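Local coordinates for putative Lipoprotein (Shewanella oneidensis, PDB 3U24) that is of unknown function but binds zinc and calcium ions and belongs to a family grouped with metallopeptidases, which hints at a hydrolase-like ancestry, at residues S119-A124 against P153-A158; S144-M149 against K207-I212; G180-F185 against A216-I221. One frame throughout, in Å; residues are numbered along the deposited sequence.

Coming from the N terminus, the chain first reaches the loop 119-124, just before helix 124-131, and contact 1 closes when helix 152-162 comes back to it with 153-158. Within that span lies 144-149, at the end of helix 138-148, but its partner 207-212 comes much later, so contact 2 crosses contact 1. Contact 3 starts only after contact 1 has closed: 180-185 leaves helix 168-179 and meets 216-221. It crosses contact 2, since 180-185 lies between 144-149 and 207-212 while 216-221 lies beyond them; both end on the long helix 200-234. That helix gathers the helical region, with P153 packing on I212 and A216, Y156 on I217 and H220, and F185 touching both M149 and F210.

Contact 1 of 3, residues S119-A124 against P153-A158; sequences SSYNVA and PAYYAA. With EDO (1,2-ethanediol), chain S; EDO (1,2-ethanediol), chain Y; EDO (1,2-ethanediol), chain P.
The hydroxyls of Y155 and Y156, neighbours on one helix, receive two successive backbone N-H groups of the loop. N122 N donates to Y155 OH at 3.0 Å with a noticeable bend, 141° at the hydrogen, while V123 N reaches Y156 OH at 3.1 Å almost straight on. The two rings arrive there on different torsions: in Y155 CG is anti to the backbone N (chi1 179°), and in Y156 it is anti to the carbonyl carbon. CD1 of Y155 lies over the centre of the Y156 ring. V123 fits against the pair with both methyls. CG1 makes a CH-pi contact over one face of Y155, 3.6 Å from the ring centroid, and also touches the Y156 ring at CE2, whereas CG2, between the backbone N and the carbonyl carbon, lies 3.6 Å from Y156 OH. N178 also bonds Y156 OH, giving this hydroxyl partners on the loop and on helix 168-179, and its amide nitrogen donates to Y121 O. N122 turns its side chain forward along the chain, OD1 accepting from A124 N at 2.9 Å: an Asx turn of the kind that caps the start of a helix, here leading into helix 124-131.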
loop_
_atom_site.group_PDB
_atom_site.type_symbol
_atom_site.label_atom_id
_atom_site.label_comp_id
_atom_site.label_asym_id
_atom_site.label_seq_id
_atom_site.Cartn_x
_atom_site.Cartn_y
_atom_site.Cartn_z
ATOM N N SER A 119 9.630 9.987 13.139
ATOM C CA SER A 119 8.391 10.311 12.470
ATOM C C SER A 119 7.221 9.472 12.987
ATOM O O SER A 119 6.068 9.824 12.752
ATOM C CB SER A 119 8.502 10.211 10.950
ATOM O OG SER A 119 8.413 8.865 10.527
ATOM N N SER A 120 7.491 8.375 13.688
ATOM C CA SER A 120 6.396 7.594 14.270
ATOM C C SER A 120 5.692 8.313 15.486
ATOM O O SER A 120 4.624 7.881 15.934
ATOM C CB SER A 120 6.890 6.178 14.610
ATOM O OG SER A 120 8.005 6.190 15.471
ATOM N N TYR A 121 6.242 9.444 15.946
ATOM C CA TYR A 121 5.634 10.239 16.985
ATOM C C TYR A 121 5.011 11.510 16.422
ATOM O O TYR A 121 5.688 12.505 16.115
ATOM C CB TYR A 121 6.663 10.572 18.047
ATOM C CG TYR A 121 7.316 9.341 18.614
ATOM C CD1 TYR A 121 6.714 8.645 19.634
ATOM C CD2 TYR A 121 8.500 8.850 18.106
ATOM C CE1 TYR A 121 7.278 7.515 20.155
ATOM C CE2 TYR A 121 9.088 7.726 18.631
ATOM C CZ TYR A 121 8.480 7.071 19.675
ATOM O OH TYR A 121 9.012 5.938 20.247
ATOM N N ASN A 122 3.698 11.476 16.289
ATOM C CA ASN A 122 2.932 12.608 15.722
ATOM C C ASN A 122 1.456 12.431 16.080
ATOM O O ASN A 122 0.846 11.425 15.720
ATOM C CB ASN A 122 3.102 12.654 14.190
ATOM C CG ASN A 122 2.514 13.926 13.546
ATOM O OD1 ASN A 122 1.675 14.651 14.137
ATOM N ND2 ASN A 122 2.964 14.205 12.305
ATOM N N VAL A 123 0.892 13.383 16.805
ATOM C CA VAL A 123 -0.538 13.233 17.210
ATOM C C VAL A 123 -1.549 13.616 16.101
ATOM O O VAL A 123 -2.738 13.324 16.218
ATOM C CB VAL A 123 -0.832 14.021 18.509
ATOM C CG1 VAL A 123 0.135 13.582 19.601
ATOM C CG2 VAL A 123 -0.726 15.530 18.259
ATOM N N ALA A 124 -1.079 14.226 15.027
ATOM C CA ALA A 124 -1.972 14.903 14.067
ATOM C C ALA A 124 -2.984 13.926 13.453
ATOM O O ALA A 124 -4.204 14.215 13.406
ATOM C CB ALA A 124 -1.150 15.621 12.972
ATOM N N PRO A 153 1.291 16.857 25.855
ATOM C CA PRO A 153 2.683 17.100 26.353
ATOM C C PRO A 153 3.361 15.802 26.717
ATOM O O PRO A 153 4.538 15.577 26.404
ATOM C CB PRO A 153 2.460 17.959 27.592
ATOM C CG PRO A 153 1.265 18.790 27.197
ATOM C CD PRO A 153 0.352 17.823 26.447
ATOM N N ALA A 154 2.601 14.929 27.359
ATOM C CA ALA A 154 3.163 13.621 27.792
ATOM C C ALA A 154 3.587 12.754 26.617
ATOM O O ALA A 154 4.561 12.050 26.678
ATOM C CB ALA A 154 2.168 12.859 28.642
ATOM N N TYR A 155 2.784 12.788 25.564
ATOM C CA TYR A 155 3.047 12.033 24.352
ATOM C C TYR A 155 4.405 12.430 23.802
ATOM O O TYR A 155 5.176 11.586 23.506
ATOM C CB TYR A 155 1.949 12.320 23.320
ATOM C CG TYR A 155 2.115 11.619 22.010
ATOM C CD1 TYR A 155 2.932 12.145 21.023
ATOM C CD2 TYR A 155 1.477 10.424 21.761
ATOM C CE1 TYR A 155 3.095 11.488 19.793
ATOM C CE2 TYR A 155 1.630 9.734 20.531
ATOM C CZ TYR A 155 2.437 10.276 19.554
ATOM O OH TYR A 155 2.594 9.629 18.337
ATOM N N TYR A 156 4.680 13.727 23.659
ATOM C CA TYR A 156 5.944 14.145 23.088
ATOM C C TYR A 156 7.142 14.032 24.078
ATOM O O TYR A 156 8.266 13.777 23.629
ATOM C CB TYR A 156 5.831 15.544 22.457
ATOM C CG TYR A 156 5.002 15.583 21.163
ATOM C CD1 TYR A 156 5.499 15.056 19.997
ATOM C CD2 TYR A 156 3.734 16.157 21.128
ATOM C CE1 TYR A 156 4.758 15.059 18.828
ATOM C CE2 TYR A 156 2.978 16.184 19.955
ATOM C CZ TYR A 156 3.505 15.608 18.812
ATOM O OH TYR A 156 2.822 15.644 17.622
ATOM N N ALA A 157 6.906 14.232 25.379
ATOM C CA ALA A 157 7.923 13.859 26.403
ATOM C C ALA A 157 8.334 12.380 26.271
ATOM O O ALA A 157 9.524 12.074 26.339
ATOM C CB ALA A 157 7.461 14.156 27.856
ATOM N N ALA A 158 7.350 11.487 26.099
ATOM C CA ALA A 158 7.621 10.062 25.876
ATOM C C ALA A 158 8.462 9.842 24.591
ATOM O O ALA A 158 9.406 9.023 24.545
ATOM C CB ALA A 158 6.302 9.253 25.798
HETATM C C1 EDO S . 1.682 7.428 13.601
HETATM O O1 EDO S . 1.379 8.317 14.694
HETATM C C2 EDO S . 2.822 7.978 12.726
HETATM O O2 EDO S . 2.480 9.188 12.031
HETATM C C1 EDO Y . -1.357 15.624 31.388
HETATM O O1 EDO Y . -2.057 16.624 30.620
HETATM C C2 EDO Y . 0.014 15.179 30.834
HETATM O O2 EDO Y . 0.362 15.715 29.533
HETATM C C1 EDO P . -1.865 8.818 15.969
HETATM O O1 EDO P . -1.716 10.169 15.496
HETATM C C2 EDO P . -1.394 8.632 17.425
HETATM O O2 EDO P . -2.354 9.225 18.300
#

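Contact 2 of 3, residues S144-M149 against K207-I212; sequences SVLARM and KTRFDI. With EDO (1,2-ethanediol), chain P.
R209 carries the direct polar link, its NH1 donating to L146 O at 2.9 Å with an angle of 153° at the hydrogen. The oxygen lies close to the guanidinium plane, at its edge, but seen from the acceptor the donor stands well above the carbonyl plane, 62° out of it. An extended chain from CG to NE carries the guanidinium across L146 at about a right angle, and NH1 also comes within 3.9 Å of L146 CG. NH2 of the same group makes a long, weak ion pair with E150. An alanine here would probably leave L146 O without this side-chain donor and open a gap beside the L146 side chain.

One water adds a second polar tie, donating to M149 O at 2.8 Å and to R209 O at 2.9 Å, so it bridges the two backbones where they run closest. The contact joins 144-149 to the N-terminal half of the long helix 200-234, one of the helix-to-helix junctions of this mostly helical protein.

The apolar share falls to M149, which is a selenomethionine. Its chain bends at the last torsion (chi3 -61°), setting CE 3.8 Å from R209 CB, while SE lies 3.9 Å from F210 CA. F127, F185 and F206 also touch this side chain. F210 adds its CB, 4.1 Å from M149 SE, and its side chain packs in turn on F185 and on L190 of helix 187-195. L146, besides meeting R209, lies against L205 and F206, which precede 207-212 on the same long helix.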
loop_
_atom_site.group_PDB
_atom_site.type_symbol
_atom_site.label_atom_id
_atom_site.label_comp_id
_atom_site.label_asym_id
_atom_site.label_seq_id
_atom_site.Cartn_x
_atom_site.Cartn_y
_atom_site.Cartn_z
ATOM N N SER A 144 -14.453 14.453 22.072
ATOM C CA SER A 144 -13.366 13.486 21.911
ATOM C C SER A 144 -12.015 14.199 21.794
ATOM O O SER A 144 -11.022 13.817 22.444
ATOM C CB SER A 144 -13.602 12.550 20.707
ATOM O OG SER A 144 -14.651 11.638 21.021
ATOM N N VAL A 145 -11.981 15.235 20.979
ATOM C CA VAL A 145 -10.778 16.034 20.804
ATOM C C VAL A 145 -10.399 16.749 22.134
ATOM O O VAL A 145 -9.222 16.790 22.531
ATOM C CB VAL A 145 -11.010 17.091 19.707
ATOM C CG1 VAL A 145 -9.873 18.105 19.686
ATOM C CG2 VAL A 145 -11.165 16.391 18.368
ATOM N N LEU A 146 -11.418 17.296 22.813
ATOM C CA LEU A 146 -11.184 17.934 24.104
ATOM C C LEU A 146 -10.397 16.975 25.031
ATOM O O LEU A 146 -9.361 17.362 25.541
ATOM C CB LEU A 146 -12.501 18.430 24.752
ATOM C CG LEU A 146 -12.491 19.128 26.116
ATOM C CD1 LEU A 146 -11.605 20.368 26.069
ATOM C CD2 LEU A 146 -13.919 19.492 26.496
ATOM N N ALA A 147 -10.848 15.717 25.150
ATOM C CA ALA A 147 -10.227 14.728 26.031
ATOM C C ALA A 147 -8.880 14.274 25.482
ATOM O O ALA A 147 -7.905 14.092 26.235
ATOM C CB ALA A 147 -11.175 13.508 26.284
ATOM N N ARG A 148 -8.799 14.102 24.170
ATOM C CA ARG A 148 -7.572 13.584 23.559
ATOM C C ARG A 148 -6.379 14.552 23.662
ATOM O O ARG A 148 -5.220 14.138 23.608
ATOM C CB ARG A 148 -7.861 13.182 22.100
ATOM C CG ARG A 148 -6.800 12.336 21.396
ATOM C CD ARG A 148 -7.124 12.126 19.907
ATOM N NE ARG A 148 -6.184 11.198 19.294
ATOM C CZ ARG A 148 -6.335 9.871 19.326
ATOM N NH1 ARG A 148 -7.427 9.312 19.892
ATOM N NH2 ARG A 148 -5.405 9.094 18.778
HETATM N N MSE A 149 -6.667 15.851 23.762
HETATM C CA MSE A 149 -5.614 16.856 23.944
HETATM C C MSE A 149 -4.875 16.800 25.310
HETATM O O MSE A 149 -3.710 17.248 25.391
HETATM C CB MSE A 149 -6.157 18.281 23.703
HETATM C CG MSE A 149 -6.449 18.583 22.241
HETATM SE SE MSE A 149 -6.866 20.486 21.967
HETATM C CE MSE A 149 -8.450 20.574 23.126
ATOM N N LYS A 207 -9.883 25.813 25.010
ATOM C CA LYS A 207 -8.889 26.831 24.686
ATOM C C LYS A 207 -7.604 26.640 25.536
ATOM O O LYS A 207 -6.476 26.656 25.020
ATOM C CB LYS A 207 -9.479 28.238 24.876
ATOM C CG LYS A 207 -8.574 29.383 24.454
ATOM C CD LYS A 207 -7.997 29.239 23.009
ATOM C CE LYS A 207 -7.102 30.419 22.558
ATOM N NZ LYS A 207 -6.199 30.057 21.404
ATOM N N THR A 208 -7.807 26.457 26.836
ATOM C CA THR A 208 -6.716 26.172 27.746
ATOM C C THR A 208 -5.937 24.947 27.210
ATOM O O THR A 208 -4.728 25.009 27.022
ATOM C CB THR A 208 -7.262 25.926 29.178
ATOM O OG1 THR A 208 -7.970 27.105 29.639
ATOM C CG2 THR A 208 -6.123 25.531 30.176
ATOM N N ARG A 209 -6.611 23.838 26.933
ATOM C CA ARG A 209 -5.874 22.660 26.471
ATOM C C ARG A 209 -5.207 22.872 25.127
ATOM O O ARG A 209 -4.134 22.328 24.899
ATOM C CB ARG A 209 -6.765 21.438 26.410
ATOM C CG ARG A 209 -7.034 20.874 27.765
ATOM C CD ARG A 209 -7.640 19.483 27.677
ATOM N NE ARG A 209 -7.954 19.071 29.020
ATOM C CZ ARG A 209 -8.938 18.259 29.359
ATOM N NH1 ARG A 209 -9.746 17.704 28.441
ATOM N NH2 ARG A 209 -9.126 17.989 30.655
ATOM N N PHE A 210 -5.815 23.682 24.267
ATOM C CA PHE A 210 -5.298 23.901 22.902
ATOM C C PHE A 210 -4.013 24.722 22.954
ATOM O O PHE A 210 -3.086 24.507 22.162
ATOM C CB PHE A 210 -6.355 24.591 22.079
ATOM C CG PHE A 210 -5.946 24.952 20.671
ATOM C CD1 PHE A 210 -5.233 26.086 20.409
ATOM C CD2 PHE A 210 -6.393 24.196 19.588
ATOM C CE1 PHE A 210 -4.894 26.436 19.099
ATOM C CE2 PHE A 210 -6.075 24.552 18.281
ATOM C CZ PHE A 210 -5.313 25.675 18.041
ATOM N N ASP A 211 -3.964 25.681 23.870
ATOM C CA ASP A 211 -2.777 26.491 24.019
ATOM C C ASP A 211 -1.674 25.612 24.619
ATOM O O ASP A 211 -0.530 25.636 24.176
ATOM C CB ASP A 211 -3.026 27.664 24.963
ATOM C CG ASP A 211 -3.990 28.702 24.405
ATOM O OD1 ASP A 211 -4.222 28.790 23.166
ATOM O OD2 ASP A 211 -4.514 29.455 25.268
ATOM N N ILE A 212 -2.001 24.832 25.637
ATOM C CA ILE A 212 -0.985 23.901 26.157
ATOM C C ILE A 212 -0.497 22.947 25.031
ATOM O O ILE A 212 0.699 22.704 24.902
ATOM C CB ILE A 212 -1.496 23.116 27.360
ATOM C CG1 ILE A 212 -1.653 24.047 28.565
ATOM C CG2 ILE A 212 -0.566 21.964 27.726
ATOM C CD1 ILE A 212 -2.487 23.413 29.672
HETATM C C1 EDO P . -1.865 8.818 15.969
HETATM O O1 EDO P . -1.716 10.169 15.496
HETATM C C2 EDO P . -1.394 8.632 17.425
HETATM O O2 EDO P . -2.354 9.225 18.300
HETATM O O HOH W 1 -3.087 19.885 26.130
#

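Contact 3 of 3, residues G180-F185 against A216-I221; sequences GAFSVF and AINEHI
A181 O is gripped by two backbone donors, V184 N and F185 N, both at 2.9 Å, and the same residue puts its CB against I217 CG2 on the facing helix. One residue earlier, G180 O takes S183 N and, in its carbonyl plane, S183 OG at 2.9 Å. Residues 180-183 take helical backbone angles without the regular bonding of a helix, and these bonds are likely to steady the positions from which F182 and F185 leave the turn.

No hydrogen bond joins the turn to 216-221; side chains do the work. I217 is the wedge, its branches serving different rings. With CG1 anti to the carbonyl carbon (chi1 -64°) and the chain extended beyond it, CD1 reaches F185 CD2 at 3.9 Å, the two side chains crossing at about a right angle. CG2, anti to the backbone N, lies 3.9 Å from F182 CE2. I221 follows one turn on, its CD1 near the ring plane at the F182 edge.

The outer end of F182 also meets the N218 amide. ND2 comes to 3.3 Å from CE2, OD1 to 3.5 Å from CZ, and the amide is tilted only 22° from the ring plane, so the two flat groups are nearly parallel although the side chains run obliquely. N218 is exposed, which puts this pair at the margin and I217 on the buried side.

The turn links helix 168-179 to helix 187-195 and is packed on several sides: A181 and V184 rest on helix 124-131, F185 meets F127 edge-to-face and touches I152 of helix 152-162, and I217 of helix 200-234 also packs on Y156.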
loop_
_atom_site.group_PDB
_atom_site.type_symbol
_atom_site.label_atom_id
_atom_site.label_comp_id
_atom_site.label_asym_id
_atom_site.label_seq_id
_atom_site.Cartn_x
_atom_site.Cartn_y
_atom_site.Cartn_z
ATOM N N GLY A 180 2.962 19.970 10.019
ATOM C CA GLY A 180 1.623 19.796 9.460
ATOM C C GLY A 180 0.557 19.618 10.524
ATOM O O GLY A 180 -0.627 19.771 10.237
ATOM N N ALA A 181 0.947 19.326 11.769
ATOM C CA ALA A 181 -0.052 19.233 12.847
ATOM C C ALA A 181 -0.907 20.523 12.939
ATOM O O ALA A 181 -2.086 20.444 13.304
ATOM C CB ALA A 181 0.575 18.901 14.192
ATOM N N PHE A 182 -0.337 21.678 12.575
ATOM C CA PHE A 182 -1.073 22.935 12.629
ATOM C C PHE A 182 -2.129 23.136 11.566
ATOM O O PHE A 182 -2.914 24.049 11.671
ATOM C CB PHE A 182 -0.129 24.129 12.715
ATOM C CG PHE A 182 0.583 24.183 14.026
ATOM C CD1 PHE A 182 -0.124 24.460 15.186
ATOM C CD2 PHE A 182 1.921 23.825 14.124
ATOM C CE1 PHE A 182 0.516 24.462 16.424
ATOM C CE2 PHE A 182 2.566 23.844 15.337
ATOM C CZ PHE A 182 1.867 24.138 16.500
ATOM N N SER A 183 -2.198 22.272 10.570
ATOM C CA SER A 183 -3.346 22.321 9.690
ATOM C C SER A 183 -4.568 21.597 10.344
ATOM O O SER A 183 -5.675 21.673 9.843
ATOM C CB SER A 183 -2.983 21.732 8.349
ATOM O OG SER A 183 -2.902 20.354 8.500
ATOM N N VAL A 184 -4.338 20.908 11.460
ATOM C CA VAL A 184 -5.390 20.281 12.255
ATOM C C VAL A 184 -5.642 21.169 13.476
ATOM O O VAL A 184 -6.782 21.564 13.734
ATOM C CB VAL A 184 -4.963 18.853 12.684
ATOM C CG1 VAL A 184 -5.993 18.217 13.617
ATOM C CG2 VAL A 184 -4.704 17.969 11.456
ATOM N N PHE A 185 -4.579 21.517 14.211
ATOM C CA PHE A 185 -4.680 22.429 15.347
ATOM C C PHE A 185 -4.668 23.881 14.852
ATOM O O PHE A 185 -3.704 24.616 15.067
ATOM C CB PHE A 185 -3.605 22.149 16.416
ATOM C CG PHE A 185 -3.759 20.800 17.063
ATOM C CD1 PHE A 185 -4.673 20.611 18.081
ATOM C CD2 PHE A 185 -3.075 19.692 16.591
ATOM C CE1 PHE A 185 -4.860 19.344 18.655
ATOM C CE2 PHE A 185 -3.271 18.429 17.140
ATOM C CZ PHE A 185 -4.167 18.249 18.168
ATOM N N ALA A 216 3.352 22.604 23.330
ATOM C CA ALA A 216 4.068 21.349 23.354
ATOM C C ALA A 216 4.506 20.903 21.951
ATOM O O ALA A 216 5.580 20.367 21.794
ATOM C CB ALA A 216 3.236 20.250 24.024
ATOM N N ILE A 217 3.655 21.114 20.953
ATOM C CA ILE A 217 3.978 20.689 19.598
ATOM C C ILE A 217 5.116 21.564 19.109
ATOM O O ILE A 217 6.091 21.023 18.658
ATOM C CB ILE A 217 2.776 20.716 18.642
ATOM C CG1 ILE A 217 1.720 19.693 19.104
ATOM C CG2 ILE A 217 3.215 20.424 17.199
ATOM C CD1 ILE A 217 0.379 19.784 18.436
ATOM N N ASN A 218 5.014 22.887 19.280
ATOM C CA ASN A 218 6.060 23.783 18.867
ATOM C C ASN A 218 7.382 23.509 19.564
ATOM O O ASN A 218 8.410 23.556 18.919
ATOM C CB ASN A 218 5.671 25.239 19.063
ATOM C CG ASN A 218 4.779 25.766 17.951
ATOM O OD1 ASN A 218 3.822 26.503 18.229
ATOM N ND2 ASN A 218 5.089 25.423 16.692
ATOM N N GLU A 219 7.365 23.220 20.863
ATOM C CA GLU A 219 8.598 22.869 21.574
ATOM C C GLU A 219 9.166 21.548 21.068
ATOM O O GLU A 219 10.343 21.404 20.941
ATOM C CB GLU A 219 8.406 22.821 23.104
ATOM C CG GLU A 219 8.155 24.210 23.700
ATOM C CD GLU A 219 7.735 24.188 25.180
ATOM O OE1 GLU A 219 7.420 23.094 25.730
ATOM O OE2 GLU A 219 7.730 25.296 25.786
ATOM N N HIS A 220 8.319 20.592 20.756
ATOM C CA HIS A 220 8.828 19.360 20.154
ATOM C C HIS A 220 9.459 19.599 18.788
ATOM O O HIS A 220 10.485 19.028 18.478
ATOM C CB HIS A 220 7.768 18.303 20.098
ATOM C CG HIS A 220 8.275 16.966 19.622
ATOM N ND1 HIS A 220 8.991 16.132 20.410
ATOM C CD2 HIS A 220 8.131 16.331 18.411
ATOM C CE1 HIS A 220 9.301 15.040 19.709
ATOM N NE2 HIS A 220 8.768 15.159 18.496
ATOM N N ILE A 221 8.858 20.453 17.982
ATOM C CA ILE A 221 9.434 20.768 16.664
ATOM C C ILE A 221 10.799 21.445 16.825
ATOM O O ILE A 221 11.711 21.128 16.058
ATOM C CB ILE A 221 8.521 21.657 15.850
ATOM C CG1 ILE A 221 7.288 20.819 15.443
ATOM C CG2 ILE A 221 9.274 22.286 14.651
ATOM C CD1 ILE A 221 6.061 21.677 15.143
#